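Transcription factor cep-1 (Caenorhabditis elegans, PDB 1T4W) activates transcription by binding the same DNA consensus sequence as p53, promoting apoptosis under genotoxic stress and helping to ensure proper meiotic chromosome segregation. Local coordinates at residues 137-140 with 141-145; 83-86 with 87-90. One frame throughout, in Å; residues are numbered along the deposited sequence.

Interaction 1: residues 137-140 with 141-145; sequences FMCQ and EKCLD. With ZN (zinc ion), chain B.
Cys139 and Cys143, four residues apart, hold the same zinc ion, so a single metal ties the two ends of a short turn together. Cys139 SG is 2.4 Å from the zinc, and Cys143 SG also sits 2.4 Å from it. The two sulfurs reach it by different rotations: that of Cys139 is anti to its backbone N (chi1 -179°), that of Cys143 anti to its carbonyl carbon (chi1 -59°). Cys139 SG also packs against Cys143 CB at 3.7 Å. The backbone closes the same turn: Cys143 N donates to Gln140 O at 2.9 Å. That donor stands well above the carbonyl plane, and the N-H...O angle is a bent 141°. The bond closes onto the 3-10 segment 141-143. The loop leaves the end of strand 130-137 of the p53-like beta sandwich and probably corresponds to loop L3 of p53. Cys85 and His88 complete the zinc site. Gln140 lies alongside the turn, with its CG 3.9 Å from Cys143 SG. The same CG lies 4.0 Å from Lys142 CB. A water accepts from Lys142 N at 2.7 Å and gives a weak hydrogen bond to Gln140 OE1. The carboxylate of Glu141 leads off to a salt bridge with Arg176 on strand 166-177.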
ATOM      1  N   PHE A 137      -2.015   9.135  -2.919  1.00 17.86           N
ATOM      2  CA  PHE A 137      -2.304   8.671  -4.287  1.00 20.81           C
ATOM      3  C   PHE A 137      -2.633   9.862  -5.177  1.00 20.81           C
ATOM      4  O   PHE A 137      -3.466  10.701  -4.829  1.00 22.25           O
ATOM      5  CB  PHE A 137      -3.456   7.664  -4.247  1.00 15.76           C
ATOM      6  CG  PHE A 137      -3.159   6.472  -3.389  1.00 20.93           C
ATOM      7  CD1 PHE A 137      -2.395   5.411  -3.889  1.00 24.77           C
ATOM      8  CD2 PHE A 137      -3.560   6.441  -2.064  1.00 17.83           C
ATOM      9  CE1 PHE A 137      -2.024   4.326  -3.065  1.00 19.56           C
ATOM     10  CE2 PHE A 137      -3.199   5.361  -1.221  1.00 21.50           C
ATOM     11  CZ  PHE A 137      -2.427   4.303  -1.725  1.00 24.14           C
ATOM     12  N   MET A 138      -1.956   9.943  -6.319  1.00 27.65           N
ATOM     13  CA  MET A 138      -2.138  11.069  -7.212  1.00 27.46           C
ATOM     14  C   MET A 138      -2.880  10.761  -8.509  1.00 31.54           C
ATOM     15  O   MET A 138      -2.694  11.426  -9.523  1.00 29.84           O
ATOM     16  CB  MET A 138      -0.782  11.724  -7.492  1.00 29.97           C
ATOM     17  CG  MET A 138      -0.148  12.346  -6.235  1.00 27.85           C
ATOM     18  SD  MET A 138      -1.248  13.527  -5.378  1.00 36.96           S
ATOM     19  CE  MET A 138      -1.204  14.887  -6.539  1.00 43.50           C
ATOM     20  N   CYS A 139      -3.725   9.741  -8.466  1.00 21.19           N
ATOM     21  CA  CYS A 139      -4.547   9.383  -9.613  1.00 18.62           C
ATOM     22  C   CYS A 139      -5.649   8.576  -8.953  1.00 20.94           C
ATOM     23  O   CYS A 139      -5.562   8.246  -7.764  1.00 22.23           O
ATOM     24  CB  CYS A 139      -3.731   8.581 -10.638  1.00 20.36           C
ATOM     25  SG  CYS A 139      -4.599   8.077 -12.143  1.00 22.37           S
ATOM     26  N   GLN A 140      -6.706   8.270  -9.675  1.00 20.65           N
ATOM     27  CA  GLN A 140      -7.766   7.535  -9.018  1.00 22.19           C
ATOM     28  C   GLN A 140      -8.485   6.541  -9.905  1.00 28.20           C
ATOM     29  O   GLN A 140      -8.283   6.498 -11.122  1.00 26.37           O
ATOM     30  CB  GLN A 140      -8.740   8.538  -8.422  1.00 18.47           C
ATOM     31  CG  GLN A 140      -9.476   9.356  -9.443  1.00 31.67           C
ATOM     32  CD  GLN A 140     -10.180  10.516  -8.800  1.00 39.57           C
ATOM     33  OE1 GLN A 140     -10.724  10.387  -7.709  1.00 49.39           O
ATOM     34  NE2 GLN A 140     -10.181  11.658  -9.473  1.00 42.36           N
ATOM     35  N   GLU A 141      -9.330   5.739  -9.274  1.00 22.72           N
ATOM     36  CA  GLU A 141     -10.094   4.716  -9.962  1.00 23.93           C
ATOM     37  C   GLU A 141     -10.833   5.291 -11.172  1.00 33.85           C
ATOM     38  O   GLU A 141     -10.824   4.710 -12.254  1.00 26.86           O
ATOM     39  CB  GLU A 141     -11.111   4.114  -8.980  1.00 20.93           C
ATOM     40  CG  GLU A 141     -11.635   2.747  -9.362  1.00 42.05           C
ATOM     41  CD  GLU A 141     -12.601   2.225  -8.326  1.00 35.94           C
ATOM     42  OE1 GLU A 141     -13.785   2.633  -8.355  1.00 35.39           O
ATOM     43  OE2 GLU A 141     -12.166   1.433  -7.470  1.00 38.57           O
ATOM     44  N   LYS A 142     -11.473   6.440 -10.978  1.00 28.53           N
ATOM     45  CA  LYS A 142     -12.244   7.070 -12.035  1.00 35.92           C
ATOM     46  C   LYS A 142     -11.441   7.257 -13.328  1.00 39.69           C
ATOM     47  O   LYS A 142     -12.000   7.205 -14.420  1.00 41.05           O
ATOM     48  CB  LYS A 142     -12.772   8.414 -11.530  1.00 41.07           C
ATOM     49  CG  LYS A 142     -13.844   9.033 -12.385  1.00 57.70           C
ATOM     50  CD  LYS A 142     -14.341  10.340 -11.774  1.00 61.79           C
ATOM     51  CE  LYS A 142     -15.466  10.944 -12.611  1.00 69.15           C
ATOM     52  NZ  LYS A 142     -15.958  12.244 -12.065  1.00 60.71           N
ATOM     53  N   CYS A 143     -10.129   7.452 -13.200  1.00 38.02           N
ATOM     54  CA  CYS A 143      -9.241   7.659 -14.351  1.00 33.65           C
ATOM     55  C   CYS A 143      -8.956   6.436 -15.211  1.00 40.86           C
ATOM     56  O   CYS A 143      -8.609   6.571 -16.388  1.00 43.68           O
ATOM     57  CB  CYS A 143      -7.885   8.186 -13.879  1.00 28.79           C
ATOM     58  SG  CYS A 143      -7.999   9.710 -12.999  1.00 28.47           S
ATOM     59  N   LEU A 144      -9.090   5.252 -14.632  1.00 41.04           N
ATOM     60  CA  LEU A 144      -8.750   4.021 -15.339  1.00 56.54           C
ATOM     61  C   LEU A 144      -9.717   3.473 -16.383  1.00 56.82           C
ATOM     62  O   LEU A 144     -10.899   3.811 -16.398  1.00 50.14           O
ATOM     63  CB  LEU A 144      -8.444   2.925 -14.316  1.00 58.48           C
ATOM     64  CG  LEU A 144      -7.528   3.302 -13.143  1.00 66.82           C
ATOM     65  CD1 LEU A 144      -7.002   2.016 -12.546  1.00 68.07           C
ATOM     66  CD2 LEU A 144      -6.354   4.181 -13.585  1.00 61.92           C
ATOM     67  N   ASP A 145      -9.185   2.618 -17.255  1.00 64.19           N
ATOM     68  CA  ASP A 145      -9.969   1.972 -18.306  1.00 74.48           C
ATOM     69  C   ASP A 145     -10.813   0.887 -17.649  1.00 76.33           C
ATOM     70  O   ASP A 145     -10.340   0.202 -16.740  1.00 76.46           O
ATOM     71  CB  ASP A 145      -9.045   1.324 -19.334  1.00 77.83           C
ATOM     72  CG  ASP A 145      -7.669   1.947 -19.349  1.00 89.00           C
ATOM     73  OD1 ASP A 145      -7.578   3.195 -19.412  1.00 89.90           O
ATOM     74  OD2 ASP A 145      -6.676   1.187 -19.302  1.00 92.83           O
TER
HETATM   75 ZN    ZN B 201      -5.621   9.988 -13.072  1.00 27.16          ZN
HETATM   76  O   HOH W   1     -12.056   7.562  -8.602  1.00 28.47           O

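Interaction 2: residues 83-86 with 87-90. With ZN (zinc ion), chain B.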
ATOM      1  N   MET A  83      -0.994   1.927 -13.034  1.00 23.79           N
ATOM      2  CA  MET A  83      -0.443   2.986 -13.881  1.00 23.83           C
ATOM      3  C   MET A  83      -1.204   4.291 -13.797  1.00 26.09           C
ATOM      4  O   MET A  83      -2.424   4.325 -13.934  1.00 22.49           O
ATOM      5  CB  MET A  83      -0.418   2.526 -15.340  1.00 29.10           C
ATOM      6  CG  MET A  83       0.303   1.205 -15.574  1.00 44.03           C
ATOM      7  SD  MET A  83       2.011   1.225 -14.971  1.00 33.74           S
ATOM      8  CE  MET A  83       2.797   2.378 -16.095  1.00 35.02           C
ATOM      9  N   LYS A  84      -0.457   5.363 -13.597  1.00 16.95           N
ATOM     10  CA  LYS A  84      -1.012   6.710 -13.481  1.00 22.70           C
ATOM     11  C   LYS A  84      -1.591   7.114 -14.848  1.00 33.28           C
ATOM     12  O   LYS A  84      -1.016   6.764 -15.871  1.00 21.52           O
ATOM     13  CB  LYS A  84       0.131   7.634 -13.087  1.00 27.44           C
ATOM     14  CG  LYS A  84      -0.265   8.924 -12.438  1.00 27.01           C
ATOM     15  CD  LYS A  84       0.993   9.641 -12.010  1.00 29.48           C
ATOM     16  CE  LYS A  84       0.700  10.883 -11.238  1.00 28.99           C
ATOM     17  NZ  LYS A  84       1.987  11.318 -10.638  1.00 36.80           N
ATOM     18  N   CYS A  85      -2.715   7.828 -14.887  1.00 26.58           N
ATOM     19  CA  CYS A  85      -3.258   8.223 -16.186  1.00 27.49           C
ATOM     20  C   CYS A  85      -2.418   9.333 -16.807  1.00 29.15           C
ATOM     21  O   CYS A  85      -1.594   9.980 -16.138  1.00 19.41           O
ATOM     22  CB  CYS A  85      -4.722   8.674 -16.088  1.00 21.44           C
ATOM     23  SG  CYS A  85      -4.979  10.301 -15.354  1.00 24.39           S
ATOM     24  N   ARG A  86      -2.644   9.557 -18.094  1.00 24.42           N
ATOM     25  CA  ARG A  86      -1.889  10.547 -18.841  1.00 28.20           C
ATOM     26  C   ARG A  86      -2.013  11.929 -18.250  1.00 31.58           C
ATOM     27  O   ARG A  86      -1.002  12.592 -18.033  1.00 33.89           O
ATOM     28  CB  ARG A  86      -2.358  10.569 -20.305  1.00 29.31           C
ATOM     29  CG  ARG A  86      -1.487  11.381 -21.264  1.00 31.30           C
ATOM     30  CD  ARG A  86      -2.299  11.766 -22.523  1.00 39.89           C
ATOM     31  NE  ARG A  86      -3.262  12.817 -22.183  1.00 34.86           N
ATOM     32  CZ  ARG A  86      -2.916  14.051 -21.815  1.00 36.75           C
ATOM     33  NH1 ARG A  86      -1.634  14.387 -21.761  1.00 41.06           N
ATOM     34  NH2 ARG A  86      -3.842  14.938 -21.449  1.00 27.48           N
ATOM     35  N   SER A  87      -3.240  12.370 -17.957  1.00 25.98           N
ATOM     36  CA  SER A  87      -3.416  13.720 -17.428  1.00 29.83           C
ATOM     37  C   SER A  87      -2.855  13.959 -16.037  1.00 37.45           C
ATOM     38  O   SER A  87      -2.403  15.067 -15.736  1.00 28.36           O
ATOM     39  CB  SER A  87      -4.888  14.139 -17.452  1.00 33.46           C
ATOM     40  OG  SER A  87      -5.636  13.398 -16.520  1.00 46.93           O
ATOM     41  N   HIS A  88      -2.891  12.954 -15.165  1.00 31.09           N
ATOM     42  CA  HIS A  88      -2.328  13.190 -13.838  1.00 36.98           C
ATOM     43  C   HIS A  88      -0.809  13.112 -13.927  1.00 22.35           C
ATOM     44  O   HIS A  88      -0.103  13.768 -13.164  1.00 43.54           O
ATOM     45  CB  HIS A  88      -2.888  12.198 -12.815  1.00 28.26           C
ATOM     46  CG  HIS A  88      -4.225  12.593 -12.278  1.00 26.35           C
ATOM     47  ND1 HIS A  88      -5.310  11.743 -12.272  1.00 19.83           N
ATOM     48  CD2 HIS A  88      -4.664  13.768 -11.764  1.00 27.26           C
ATOM     49  CE1 HIS A  88      -6.364  12.375 -11.782  1.00 26.74           C
ATOM     50  NE2 HIS A  88      -5.998  13.605 -11.466  1.00 31.17           N
ATOM     51  N   THR A  89      -0.311  12.330 -14.875  1.00 33.48           N
ATOM     52  CA  THR A  89       1.129  12.211 -15.057  1.00 40.32           C
ATOM     53  C   THR A  89       1.719  13.575 -15.424  1.00 51.27           C
ATOM     54  O   THR A  89       2.554  14.122 -14.700  1.00 48.17           O
ATOM     55  CB  THR A  89       1.487  11.228 -16.183  1.00 37.19           C
ATOM     56  OG1 THR A  89       1.236   9.885 -15.761  1.00 41.52           O
ATOM     57  CG2 THR A  89       2.959  11.364 -16.556  1.00 48.79           C
ATOM     58  N   GLU A  90       1.257  14.148 -16.531  1.00 54.74           N
ATOM     59  CA  GLU A  90       1.801  15.431 -16.972  1.00 63.54           C
ATOM     60  C   GLU A  90       1.470  16.602 -16.046  1.00 57.11           C
ATOM     61  O   GLU A  90       2.164  17.615 -16.045  1.00 65.77           O
ATOM     62  CB  GLU A  90       1.363  15.732 -18.418  1.00 66.33           C
ATOM     63  CG  GLU A  90      -0.011  16.356 -18.586  1.00 58.42           C
ATOM     64  CD  GLU A  90      -0.275  16.788 -20.027  1.00 65.11           C
ATOM     65  OE1 GLU A  90      -1.271  17.507 -20.254  1.00 57.94           O
ATOM     66  OE2 GLU A  90       0.507  16.404 -20.929  1.00 47.07           O
TER
HETATM   67 ZN    ZN B 201      -5.621   9.988 -13.072  1.00 27.16          ZN
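Lys84, just before helix 86-90, lies across Thr89 and His88 of that helix, within the zinc-binding region of the p53-like fold that probably corresponds to loop L2. Its CB is 3.7 Å from Thr89 OG1. CG passes the same hydroxyl, and CD moves on over Thr89 CA. CE comes to 3.6 Å from His88 O. The extended chain then delivers NZ to a salt bridge with Glu92 and hydrogen bonds to the carbonyls of Phe97 and Ser99, which satisfy this buried amine. A methionine here would probably keep part of the packing on Thr89 but leave Glu92 and the two carbonyls without their charged partner. Next along the chain, Cys85 is the N-cap. Its SG accepts from His88 N at 3.4 Å and binds the zinc ion at 2.4 Å, so one sulfur serves both helix and metal. His88 ND1 binds the zinc at 1.9 Å, and its ring meets that sulfur obliquely. Cys139 and Cys143 supply the other two ligands. Cys85 O takes two donors from Thr89: OG1 at 2.9 Å, from above the carbonyl plane, and N at 3.0 Å. At the exposed side of the helix, the side chains of Arg86 and Glu90 run side by side. Their guanidinium and carboxylate planes stand 85° apart, and the salt bridge joins Arg86 NH1 to Glu90 OE2 at 3.1 Å.

Interaction 2 comes first along the chain, in the loop after helix 71-74 and on helix 86-90. Interaction 1 follows much later, between strand 130-137 and helix 146-149. Their centres are about 9 Å apart, on the same side of the chain's centre. Each supplies two of the four zinc ligands, so the metal joins two loops that are distant in sequence. The loops also pack directly: Met138 O lies 3.4 Å from His88 CG. Apart from Phe137 at the end of strand 130-137, both lie outside the sheets. In p53 the equivalent zinc-linked loops form part of the DNA-binding surface, and this pair probably has a similar place in the C. elegans DNA-binding domain.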